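Local coordinates for protein ribokinase (Cryptococcus neoformans var. grubii serotype A, PDB 6CW5) that probably catalyses the ATP- and magnesium-dependent phosphorylation of D-ribose at O-5, giving D-ribose 5-phosphate, as a homodimeric kinase of the PfkB family, at residues Gly19-Asp24 against Lys51-Ala56; Gly280-Gly285 against Leu305-Ile310; Phe170-Met175 against Leu192-Gly197; Gln55-Ala60 against Glu84-Gly89. All coordinates share one frame; numbering follows the deposited sequence.

Interaction 1 of 4, residues Gly19-Asp24 against Lys51-Ala56. With GOL (glycerol), chain B.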
loop_
_atom_site.group_PDB
_atom_site.type_symbol
_atom_site.label_atom_id
_atom_site.label_comp_id
_atom_site.label_asym_id
_atom_site.label_seq_id
_atom_site.Cartn_x
_atom_site.Cartn_y
_atom_site.Cartn_z
ATOM N N GLY A 19 -9.542 -6.277 5.054
ATOM C CA GLY A 19 -8.853 -7.520 5.368
ATOM C C GLY A 19 -9.217 -8.638 4.420
ATOM O O GLY A 19 -9.770 -8.424 3.347
ATOM N N SER A 20 -8.893 -9.838 4.845
ATOM C CA SER A 20 -8.840 -10.998 3.964
ATOM C C SER A 20 -10.115 -11.820 4.015
ATOM O O SER A 20 -10.844 -11.820 5.010
ATOM C CB SER A 20 -7.664 -11.878 4.404
ATOM O OG SER A 20 -7.834 -12.223 5.777
ATOM N N VAL A 21 -10.320 -12.600 2.943
ATOM C CA VAL A 21 -11.303 -13.671 2.872
ATOM C C VAL A 21 -10.566 -14.916 2.423
ATOM O O VAL A 21 -9.858 -14.882 1.413
ATOM C CB VAL A 21 -12.429 -13.341 1.882
ATOM C CG1 VAL A 21 -13.456 -14.487 1.806
ATOM C CG2 VAL A 21 -13.091 -12.026 2.292
ATOM N N ASN A 22 -10.719 -16.008 3.175
ATOM C CA ASN A 22 -10.073 -17.271 2.848
ATOM C C ASN A 22 -11.111 -18.369 2.732
ATOM O O ASN A 22 -12.116 -18.384 3.450
ATOM C CB ASN A 22 -9.077 -17.725 3.921
ATOM C CG ASN A 22 -7.853 -16.837 4.001
ATOM O OD1 ASN A 22 -7.439 -16.235 3.021
ATOM N ND2 ASN A 22 -7.253 -16.803 5.157
ATOM N N ILE A 23 -10.843 -19.297 1.831
ATOM C CA ILE A 23 -11.473 -20.612 1.896
ATOM C C ILE A 23 -10.531 -21.467 2.732
ATOM O O ILE A 23 -9.394 -21.704 2.328
ATOM C CB ILE A 23 -11.710 -21.199 0.505
ATOM C CG1 ILE A 23 -12.684 -20.289 -0.247
ATOM C CG2 ILE A 23 -12.254 -22.632 0.622
ATOM C CD1 ILE A 23 -12.900 -20.683 -1.713
ATOM N N ASP A 24 -10.994 -21.901 3.912
ATOM C CA ASP A 24 -10.193 -22.704 4.822
ATOM C C ASP A 24 -10.354 -24.164 4.441
ATOM O O ASP A 24 -11.476 -24.652 4.324
ATOM C CB ASP A 24 -10.647 -22.526 6.272
ATOM C CG ASP A 24 -10.280 -21.151 6.851
ATOM O OD1 ASP A 24 -9.599 -20.363 6.163
ATOM O OD2 ASP A 24 -10.670 -20.903 8.005
ATOM N N LYS A 51 -8.979 -13.869 8.200
ATOM C CA LYS A 51 -9.019 -12.914 9.314
ATOM C C LYS A 51 -10.083 -11.833 9.089
ATOM O O LYS A 51 -10.898 -11.552 9.982
ATOM C CB LYS A 51 -7.632 -12.299 9.514
ATOM C CG LYS A 51 -6.592 -13.232 10.180
ATOM C CD LYS A 51 -6.708 -13.258 11.687
ATOM C CE LYS A 51 -6.211 -14.606 12.275
ATOM N NZ LYS A 51 -7.139 -15.720 11.787
ATOM N N GLY A 52 -10.158 -11.271 7.886
ATOM C CA GLY A 52 -11.118 -10.197 7.666
ATOM C C GLY A 52 -12.557 -10.678 7.716
ATOM O O GLY A 52 -13.401 -10.100 8.404
ATOM N N ALA A 53 -12.868 -11.746 6.981
ATOM C CA ALA A 53 -14.241 -12.240 6.978
ATOM C C ALA A 53 -14.682 -12.732 8.363
ATOM O O ALA A 53 -15.830 -12.494 8.781
ATOM C CB ALA A 53 -14.376 -13.372 5.946
ATOM N N ASN A 54 -13.814 -13.482 9.054
ATOM C CA ASN A 54 -14.152 -13.994 10.386
ATOM C C ASN A 54 -14.488 -12.852 11.329
ATOM O O ASN A 54 -15.478 -12.905 12.074
ATOM C CB ASN A 54 -12.983 -14.785 11.004
ATOM C CG ASN A 54 -12.765 -16.145 10.382
ATOM O OD1 ASN A 54 -13.609 -16.655 9.662
ATOM N ND2 ASN A 54 -11.614 -16.747 10.678
ATOM N N GLN A 55 -13.628 -11.834 11.349
ATOM C CA GLN A 55 -13.825 -10.727 12.278
ATOM C C GLN A 55 -15.040 -9.890 11.872
ATOM O O GLN A 55 -15.810 -9.460 12.732
ATOM C CB GLN A 55 -12.540 -9.889 12.367
ATOM C CG GLN A 55 -11.460 -10.652 13.125
ATOM C CD GLN A 55 -10.102 -9.928 13.260
ATOM O OE1 GLN A 55 -9.987 -8.716 13.079
ATOM N NE2 GLN A 55 -9.066 -10.712 13.552
ATOM N N ALA A 56 -15.265 -9.704 10.567
ATOM C CA ALA A 56 -16.464 -8.976 10.136
ATOM C C ALA A 56 -17.729 -9.734 10.518
ATOM O O ALA A 56 -18.720 -9.140 10.969
ATOM C CB ALA A 56 -16.430 -8.743 8.620
HETATM C C1 GOL B . -8.849 -18.294 9.701
HETATM O O1 GOL B . -10.142 -18.816 9.282
HETATM C C2 GOL B . -7.858 -18.674 8.577
HETATM O O2 GOL B . -8.343 -18.324 7.325
HETATM C C3 GOL B . -6.499 -18.017 8.888
HETATM O O3 GOL B . -6.734 -16.611 8.868
#
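S20 OG is gripped by two groups at the start of helix 51-61: G52 N gives it a nearly straight bond (167°) at 3.3 Å, and it pairs with E146 OE1, which in turn bonds K51 N. A chi1 of 57° sets this OG between its own backbone N and carbonyl carbon. S20 O accepts the A53 N-H at 2.8 Å; A53 N lies almost in line with the C=O, but the bond is bent at the hydrogen (140°), and G52 N lies 3.0 Å from the same S20 O. With no side chain on G52, the backbone of G19 comes close, G19 C lying 4.1 Å from G52 CA. Alongside, V21 CG2 rests on A53 CB at 4.1 Å. A glycerol, probably from the crystallisation liquor, bridges the segments: N22 ND2 gives a straight bond to its O2 at 2.9 Å, D24 accepts from O2 through OD1 and from O1 through OD2, and K51 NZ, salt-bridged to D281, reaches O3 at 3.1 Å. N54 ND2 adds a weak bond to O1 and also bonds D281. The glycerol lies among residues predicted to bind the sugar, consistent with the ribose pocket of PfkB kinases.

Interaction 2 of 4, residues Gly280-Gly285 against Leu305-Ile310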
loop_
_atom_site.group_PDB
_atom_site.type_symbol
_atom_site.label_atom_id
_atom_site.label_comp_id
_atom_site.label_asym_id
_atom_site.label_seq_id
_atom_site.Cartn_x
_atom_site.Cartn_y
_atom_site.Cartn_z
ATOM N N GLY A 280 -9.958 -16.520 18.222
ATOM C CA GLY A 280 -9.380 -15.195 18.366
ATOM C C GLY A 280 -10.071 -14.182 17.472
ATOM O O GLY A 280 -10.292 -13.044 17.871
ATOM N N ASP A 281 -10.429 -14.592 16.245
ATOM C CA ASP A 281 -11.169 -13.694 15.358
ATOM C C ASP A 281 -12.543 -13.370 15.928
ATOM O O ASP A 281 -13.001 -12.223 15.864
ATOM C CB ASP A 281 -11.305 -14.319 13.968
ATOM C CG ASP A 281 -9.969 -14.458 13.270
ATOM O OD1 ASP A 281 -9.046 -13.699 13.627
ATOM O OD2 ASP A 281 -9.827 -15.316 12.393
ATOM N N CYS A 282 -13.221 -14.378 16.475
ATOM C CA CYS A 282 -14.475 -14.124 17.175
ATOM C C CYS A 282 -14.286 -13.064 18.252
ATOM O O CYS A 282 -15.019 -12.071 18.308
ATOM C CB CYS A 282 -14.999 -15.420 17.784
ATOM S SG CYS A 282 -16.606 -15.228 18.545
ATOM N N PHE A 283 -13.286 -13.254 19.111
ATOM C CA PHE A 283 -13.034 -12.281 20.166
ATOM C C PHE A 283 -12.863 -10.874 19.598
ATOM O O PHE A 283 -13.482 -9.915 20.079
ATOM C CB PHE A 283 -11.801 -12.698 20.973
ATOM C CG PHE A 283 -11.492 -11.766 22.099
ATOM C CD1 PHE A 283 -12.064 -11.962 23.340
ATOM C CD2 PHE A 283 -10.640 -10.690 21.916
ATOM C CE1 PHE A 283 -11.786 -11.091 24.388
ATOM C CE2 PHE A 283 -10.373 -9.820 22.949
ATOM C CZ PHE A 283 -10.943 -10.030 24.188
ATOM N N ALA A 284 -12.047 -10.734 18.550
ATOM C CA ALA A 284 -11.762 -9.411 17.998
ATOM C C ALA A 284 -13.029 -8.720 17.502
ATOM O O ALA A 284 -13.249 -7.532 17.763
ATOM C CB ALA A 284 -10.752 -9.532 16.858
ATOM N N GLY A 285 -13.860 -9.436 16.741
ATOM C CA GLY A 285 -15.087 -8.823 16.255
ATOM C C GLY A 285 -16.063 -8.473 17.373
ATOM O O GLY A 285 -16.682 -7.408 17.358
ATOM N N LEU A 305 -15.897 -12.721 26.175
ATOM C CA LEU A 305 -15.468 -13.977 26.780
ATOM C C LEU A 305 -16.537 -15.052 26.644
ATOM O O LEU A 305 -16.226 -16.210 26.337
ATOM C CB LEU A 305 -15.107 -13.744 28.248
ATOM C CG LEU A 305 -13.787 -12.981 28.335
ATOM C CD1 LEU A 305 -13.414 -12.644 29.772
ATOM C CD2 LEU A 305 -12.704 -13.809 27.687
ATOM N N VAL A 306 -17.801 -14.689 26.862
ATOM C CA VAL A 306 -18.887 -15.651 26.689
ATOM C C VAL A 306 -19.011 -16.071 25.227
ATOM O O VAL A 306 -19.220 -17.253 24.926
ATOM C CB VAL A 306 -20.203 -15.067 27.229
ATOM C CG1 VAL A 306 -21.363 -16.011 26.944
ATOM C CG2 VAL A 306 -20.073 -14.806 28.722
ATOM N N ALA A 307 -18.859 -15.120 24.298
ATOM C CA ALA A 307 -19.061 -15.419 22.882
ATOM C C ALA A 307 -17.999 -16.374 22.354
ATOM O O ALA A 307 -18.321 -17.421 21.782
ATOM C CB ALA A 307 -19.066 -14.128 22.066
ATOM N N CYS A 308 -16.721 -16.031 22.532
ATOM C CA CYS A 308 -15.668 -16.890 22.002
ATOM C C CYS A 308 -15.574 -18.218 22.748
ATOM O O CYS A 308 -15.040 -19.187 22.194
ATOM C CB CYS A 308 -14.324 -16.157 22.023
ATOM S SG CYS A 308 -13.539 -15.988 23.636
ATOM N N GLY A 309 -16.080 -18.292 23.982
ATOM C CA GLY A 309 -16.207 -19.584 24.636
ATOM C C GLY A 309 -17.186 -20.491 23.913
ATOM O O GLY A 309 -16.911 -21.678 23.704
ATOM N N ILE A 310 -18.338 -19.941 23.521
ATOM C CA ILE A 310 -19.262 -20.647 22.637
ATOM C C ILE A 310 -18.566 -21.027 21.338
ATOM O O ILE A 310 -18.755 -22.132 20.813
ATOM C CB ILE A 310 -20.502 -19.770 22.377
ATOM C CG1 ILE A 310 -21.319 -19.598 23.658
ATOM C CG2 ILE A 310 -21.350 -20.338 21.249
ATOM C CD1 ILE A 310 -22.379 -18.520 23.557
#
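C282 and F283 both swing their side chains anti to the backbone N (chi1 -175° for C282), while C308 turns its sulfur between its backbone N and carbonyl carbon (chi1 75°). These torsions bring the three groups together between helices 279-292 and 297-311. C282 SG comes nearest to backbone, 3.9 Å from C308 CA, and also touches the methyl of A307, 4.4 Å from its CB. C308 answers from its own helix, its SG arriving at the edge of the F283 ring, near the ring plane, 4.3 Å from F283 CD1. Further along that ring, F283 CE1 meets L305 CD2 at 4.4 Å, the leucine reaching back although its CB points away. No hydrogen bond crosses; sulfur, aromatic and methyl contacts carry the interface. The two short helical segments run nearly antiparallel, at 152°, with axes 8.7 Å apart. D281, the predicted proton acceptor, takes no part in this interface; its carboxylate binds K51, N54 and Q55. C282 also touches C311 and P322, whereas F283 packs on L301 and C304 of helix 297-311, and both F283 and L305 lie against I252 of strand 252-255.

Interaction 3 of 4, residues Phe170-Met175 against Leu192-Gly197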
loop_
_atom_site.group_PDB
_atom_site.type_symbol
_atom_site.label_atom_id
_atom_site.label_comp_id
_atom_site.label_asym_id
_atom_site.label_seq_id
_atom_site.Cartn_x
_atom_site.Cartn_y
_atom_site.Cartn_z
ATOM N N PHE A 170 -6.035 -3.414 15.569
ATOM C CA PHE A 170 -5.116 -4.156 14.707
ATOM C C PHE A 170 -4.757 -5.481 15.357
ATOM O O PHE A 170 -4.464 -5.525 16.554
ATOM C CB PHE A 170 -3.874 -3.316 14.485
ATOM C CG PHE A 170 -2.753 -3.998 13.731
ATOM C CD1 PHE A 170 -2.962 -4.572 12.485
ATOM C CD2 PHE A 170 -1.451 -3.944 14.234
ATOM C CE1 PHE A 170 -1.907 -5.128 11.774
ATOM C CE2 PHE A 170 -0.404 -4.520 13.543
ATOM C CZ PHE A 170 -0.624 -5.094 12.294
ATOM N N ASN A 171 -4.773 -6.553 14.564
ATOM C CA ASN A 171 -4.372 -7.888 15.011
ATOM C C ASN A 171 -3.239 -8.330 14.084
ATOM O O ASN A 171 -3.481 -8.596 12.889
ATOM C CB ASN A 171 -5.598 -8.805 14.942
ATOM C CG ASN A 171 -5.312 -10.268 15.271
ATOM O OD1 ASN A 171 -5.889 -11.161 14.635
ATOM N ND2 ASN A 171 -4.492 -10.527 16.291
ATOM N N PRO A 172 -1.986 -8.365 14.542
ATOM C CA PRO A 172 -0.874 -8.618 13.582
ATOM C C PRO A 172 -0.719 -10.087 13.217
ATOM O O PRO A 172 0.186 -10.800 13.677
ATOM C CB PRO A 172 0.349 -8.094 14.331
ATOM C CG PRO A 172 -0.025 -8.313 15.847
ATOM C CD PRO A 172 -1.517 -8.067 15.917
ATOM N N SER A 173 -1.631 -10.557 12.366
ATOM C CA SER A 173 -1.682 -11.976 11.991
ATOM C C SER A 173 -1.826 -12.089 10.481
ATOM O O SER A 173 -2.811 -11.580 9.920
ATOM C CB SER A 173 -2.847 -12.688 12.680
ATOM O OG SER A 173 -2.918 -14.036 12.212
ATOM N N PRO A 174 -0.923 -12.785 9.789
ATOM C CA PRO A 174 0.305 -13.406 10.335
ATOM C C PRO A 174 1.286 -12.352 10.813
ATOM O O PRO A 174 1.120 -11.209 10.444
ATOM C CB PRO A 174 0.878 -14.156 9.135
ATOM C CG PRO A 174 0.283 -13.420 7.908
ATOM C CD PRO A 174 -1.101 -13.052 8.350
ATOM N N MET A 175 2.288 -12.726 11.612
ATOM C CA MET A 175 3.169 -11.729 12.208
ATOM C C MET A 175 3.984 -10.992 11.141
ATOM O O MET A 175 4.407 -11.576 10.128
ATOM C CB MET A 175 4.099 -12.411 13.235
ATOM C CG MET A 175 5.026 -11.454 14.015
ATOM S SD MET A 175 4.237 -10.035 14.724
ATOM C CE MET A 175 3.015 -10.820 15.809
ATOM N N LEU A 192 -4.379 -2.594 20.030
ATOM C CA LEU A 192 -3.658 -3.759 19.528
ATOM C C LEU A 192 -4.244 -4.996 20.193
ATOM O O LEU A 192 -4.349 -5.042 21.422
ATOM C CB LEU A 192 -2.161 -3.645 19.852
ATOM C CG LEU A 192 -1.296 -4.903 19.662
ATOM C CD1 LEU A 192 -1.086 -5.162 18.148
ATOM C CD2 LEU A 192 0.058 -4.728 20.362
ATOM N N ILE A 193 -4.592 -6.009 19.397
ATOM C CA ILE A 193 -5.062 -7.291 19.916
ATOM C C ILE A 193 -4.036 -8.352 19.542
ATOM O O ILE A 193 -3.795 -8.598 18.351
ATOM C CB ILE A 193 -6.443 -7.678 19.371
ATOM C CG1 ILE A 193 -7.468 -6.594 19.654
ATOM C CG2 ILE A 193 -6.911 -8.983 20.049
ATOM C CD1 ILE A 193 -8.888 -7.021 19.224
ATOM N N VAL A 194 -3.457 -8.995 20.553
ATOM C CA VAL A 194 -2.460 -10.053 20.374
ATOM C C VAL A 194 -2.757 -11.193 21.335
ATOM O O VAL A 194 -3.454 -11.016 22.332
ATOM C CB VAL A 194 -1.022 -9.541 20.644
ATOM C CG1 VAL A 194 -0.569 -8.632 19.494
ATOM C CG2 VAL A 194 -0.936 -8.788 22.016
ATOM N N ASN A 195 -2.187 -12.383 21.045
ATOM C CA ASN A 195 -2.042 -13.423 22.056
ATOM C C ASN A 195 -0.641 -13.318 22.653
ATOM O O ASN A 195 0.162 -12.485 22.234
ATOM C CB ASN A 195 -2.329 -14.817 21.460
ATOM C CG ASN A 195 -1.400 -15.170 20.293
ATOM O OD1 ASN A 195 -0.213 -14.868 20.329
ATOM N ND2 ASN A 195 -1.947 -15.803 19.250
ATOM N N GLU A 196 -0.328 -14.156 23.662
ATOM C CA GLU A 196 0.936 -13.935 24.362
ATOM C C GLU A 196 2.145 -14.147 23.453
ATOM O O GLU A 196 3.177 -13.494 23.636
ATOM C CB GLU A 196 1.047 -14.830 25.600
ATOM C CG GLU A 196 1.209 -16.304 25.286
ATOM C CD GLU A 196 -0.098 -17.034 25.008
ATOM O OE1 GLU A 196 -1.140 -16.384 24.767
ATOM O OE2 GLU A 196 -0.074 -18.288 25.042
ATOM N N GLY A 197 2.050 -15.037 22.466
ATOM C CA GLY A 197 3.184 -15.220 21.568
ATOM C C GLY A 197 3.411 -14.017 20.665
ATOM O O GLY A 197 4.557 -13.651 20.375
#
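F170 and L192 form a parallel beta bridge between strands 167-170 and 191-195, neighbours in the central sheet of the ribokinase fold that are joined by a crossover through helix 178-183. The ladder bond is almost straight: I193 N donates to F170 O at 2.9 Å (176°). One step on, the next backbone donor would belong to P172, which has no N-H, and the side chain of N171 serves I193 O instead. With CG anti to its backbone N (chi1 175°), N171 sends ND2 across to I193 O at 2.9 Å; the donor stands 39° above the carbonyl plane, away from the usual lone-pair direction. P172 CD also packs against I193 O, at 3.4 Å. The proline ring then crosses two side chains at roughly right angles, its CD 3.7 Å from L192 CD1 and its CG 3.7 Å from V194 CG1. F170 and L192 point the same way, side by side.

In the next shell, N171 OD1 receives a weak bond from Q55 NE2, and F184 stacks on the F170 ring. I193 lies on A284 and F287 of helix 279-292. Where strand 191-195 ends, N195, seen to bind ADP in this protein, N-caps helix 196-205 through a bond from E198 N to its OD1. P172 itself is the centre of an inverse gamma turn. The F170 ring, its CG anti to the backbone N, has P172 N 4.1 Å above its centre.

Interaction 4 of 4, residues Gln55-Ala60 against Glu84-Gly89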
loop_
_atom_site.group_PDB
_atom_site.type_symbol
_atom_site.label_atom_id
_atom_site.label_comp_id
_atom_site.label_asym_id
_atom_site.label_seq_id
_atom_site.Cartn_x
_atom_site.Cartn_y
_atom_site.Cartn_z
ATOM N N GLN A 55 -13.628 -11.834 11.349
ATOM C CA GLN A 55 -13.825 -10.727 12.278
ATOM C C GLN A 55 -15.040 -9.890 11.872
ATOM O O GLN A 55 -15.810 -9.460 12.732
ATOM C CB GLN A 55 -12.540 -9.889 12.367
ATOM C CG GLN A 55 -11.460 -10.652 13.125
ATOM C CD GLN A 55 -10.102 -9.928 13.260
ATOM O OE1 GLN A 55 -9.987 -8.716 13.079
ATOM N NE2 GLN A 55 -9.066 -10.712 13.552
ATOM N N ALA A 56 -15.265 -9.704 10.567
ATOM C CA ALA A 56 -16.464 -8.976 10.136
ATOM C C ALA A 56 -17.729 -9.734 10.518
ATOM O O ALA A 56 -18.720 -9.140 10.969
ATOM C CB ALA A 56 -16.430 -8.743 8.620
ATOM N N PHE A 57 -17.719 -11.044 10.293
ATOM C CA PHE A 57 -18.844 -11.894 10.659
ATOM C C PHE A 57 -19.156 -11.780 12.148
ATOM O O PHE A 57 -20.327 -11.775 12.553
ATOM C CB PHE A 57 -18.500 -13.337 10.291
ATOM C CG PHE A 57 -19.680 -14.221 10.181
ATOM C CD1 PHE A 57 -20.457 -14.216 9.030
ATOM C CD2 PHE A 57 -20.028 -15.066 11.226
ATOM C CE1 PHE A 57 -21.554 -15.062 8.921
ATOM C CE2 PHE A 57 -21.137 -15.893 11.129
ATOM C CZ PHE A 57 -21.896 -15.895 9.974
ATOM N N ALA A 58 -18.114 -11.720 12.980
ATOM C CA ALA A 58 -18.317 -11.613 14.421
ATOM C C ALA A 58 -18.851 -10.243 14.808
ATOM O O ALA A 58 -19.714 -10.144 15.683
ATOM C CB ALA A 58 -17.010 -11.916 15.163
ATOM N N VAL A 59 -18.371 -9.173 14.164
ATOM C CA VAL A 59 -18.957 -7.860 14.445
ATOM C C VAL A 59 -20.445 -7.902 14.157
ATOM O O VAL A 59 -21.269 -7.469 14.966
ATOM C CB VAL A 59 -18.258 -6.745 13.637
ATOM C CG1 VAL A 59 -18.972 -5.398 13.868
ATOM C CG2 VAL A 59 -16.789 -6.620 14.026
ATOM N N ALA A 60 -20.811 -8.470 13.002
ATOM C CA ALA A 60 -22.213 -8.538 12.606
ATOM C C ALA A 60 -23.022 -9.412 13.557
ATOM O O ALA A 60 -24.129 -9.048 13.964
ATOM C CB ALA A 60 -22.315 -9.061 11.169
ATOM N N GLU A 84 -23.097 -11.669 3.470
ATOM C CA GLU A 84 -24.289 -10.857 3.263
ATOM C C GLU A 84 -25.464 -11.372 4.084
ATOM O O GLU A 84 -26.248 -10.577 4.623
ATOM C CB GLU A 84 -24.639 -10.813 1.772
ATOM C CG GLU A 84 -23.581 -10.062 0.972
ATOM C CD GLU A 84 -23.611 -10.345 -0.520
ATOM O OE1 GLU A 84 -24.295 -11.301 -0.933
ATOM O OE2 GLU A 84 -22.945 -9.605 -1.279
ATOM N N SER A 85 -25.614 -12.696 4.199
ATOM C CA SER A 85 -26.758 -13.185 4.961
ATOM C C SER A 85 -26.612 -12.870 6.442
ATOM O O SER A 85 -27.613 -12.829 7.158
ATOM C CB SER A 85 -26.964 -14.688 4.749
ATOM O OG SER A 85 -25.983 -15.432 5.450
ATOM N N ALA A 86 -25.398 -12.629 6.918
ATOM C CA ALA A 86 -25.206 -12.233 8.308
ATOM C C ALA A 86 -25.327 -10.729 8.536
ATOM O O ALA A 86 -25.286 -10.292 9.687
ATOM C CB ALA A 86 -23.843 -12.707 8.807
ATOM N N GLY A 87 -25.485 -9.929 7.485
ATOM C CA GLY A 87 -25.599 -8.494 7.629
ATOM C C GLY A 87 -24.331 -7.718 7.340
ATOM O O GLY A 87 -24.339 -6.487 7.475
ATOM N N VAL A 88 -23.253 -8.393 6.945
ATOM C CA VAL A 88 -21.997 -7.720 6.610
ATOM C C VAL A 88 -22.139 -7.040 5.254
ATOM O O VAL A 88 -22.535 -7.674 4.268
ATOM C CB VAL A 88 -20.836 -8.719 6.599
ATOM C CG1 VAL A 88 -19.531 -8.044 6.196
ATOM C CG2 VAL A 88 -20.717 -9.394 7.961
ATOM N N GLY A 89 -21.811 -5.753 5.196
ATOM C CA GLY A 89 -21.861 -5.052 3.924
ATOM C C GLY A 89 -20.711 -5.474 3.030
ATOM O O GLY A 89 -19.576 -5.626 3.477
#
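V88 meets A56 and A60 of helix 51-61 just after a Schellman motif, which ends helix 77-85 with G87 at positive phi. From its CA the valine directs CB toward helix 51-61 and divides its two methyls along that helix. CG1, anti to the backbone N (chi1 178°), ends 4.0 Å from A56 CB. CG2, anti to the carbonyl carbon, reaches a turn further on: it lies 3.6 Å from A60 CB and, also at 3.6 Å, against A56 O, a carbonyl already bonded to A60 N within the helix. The same CG2 touches F57 CA at 4.1 Å. V88 therefore fits over the i, i+4 pair of alanines, whose small side chains allow the turn to come close to the helix. It also packs on V66 and L68 of strand 66-73, so it is wedged between helix and sheet, while G89 joins that strand through backbone bonds to V66 and L68.

On the more exposed side of the contact lies A86. Its carbonyl O is 3.5 Å from A60 CB, and within the turn G87 N bonds back to E84 O. F57, whose ring also touches M318 and V321, extends its side chain to A86: the methyl comes obliquely to the ring and is tightest at one corner, A86 CB to F57 CE1 at 3.3 Å, with F57 CD1 3.7 Å from that CB.

How the interactions relate
Interactions 1, 2 and 3 border the predicted active site, whereas interaction 4 packs the far part of helix 51-61 against the turn after helix 77-85. Interactions 1 and 4 share helix 51-61, with centres about 11 Å apart; interaction 3 follows in the chain and interaction 2 comes last. Interactions 1, 2 and 3 have centres about 15 Å from one another and meet around D281, whose OD2 takes K51 NZ at 2.8 Å. Helix 279-292 packs beside helix 51-61, with V59 CG2 on G285 O, and through A284 on I193 of the central sheet. The predicted sugar-binding end of helix 51-61, the predicted base D281 and strand 191-195, which ends at the ADP-binding N195, are thus joined.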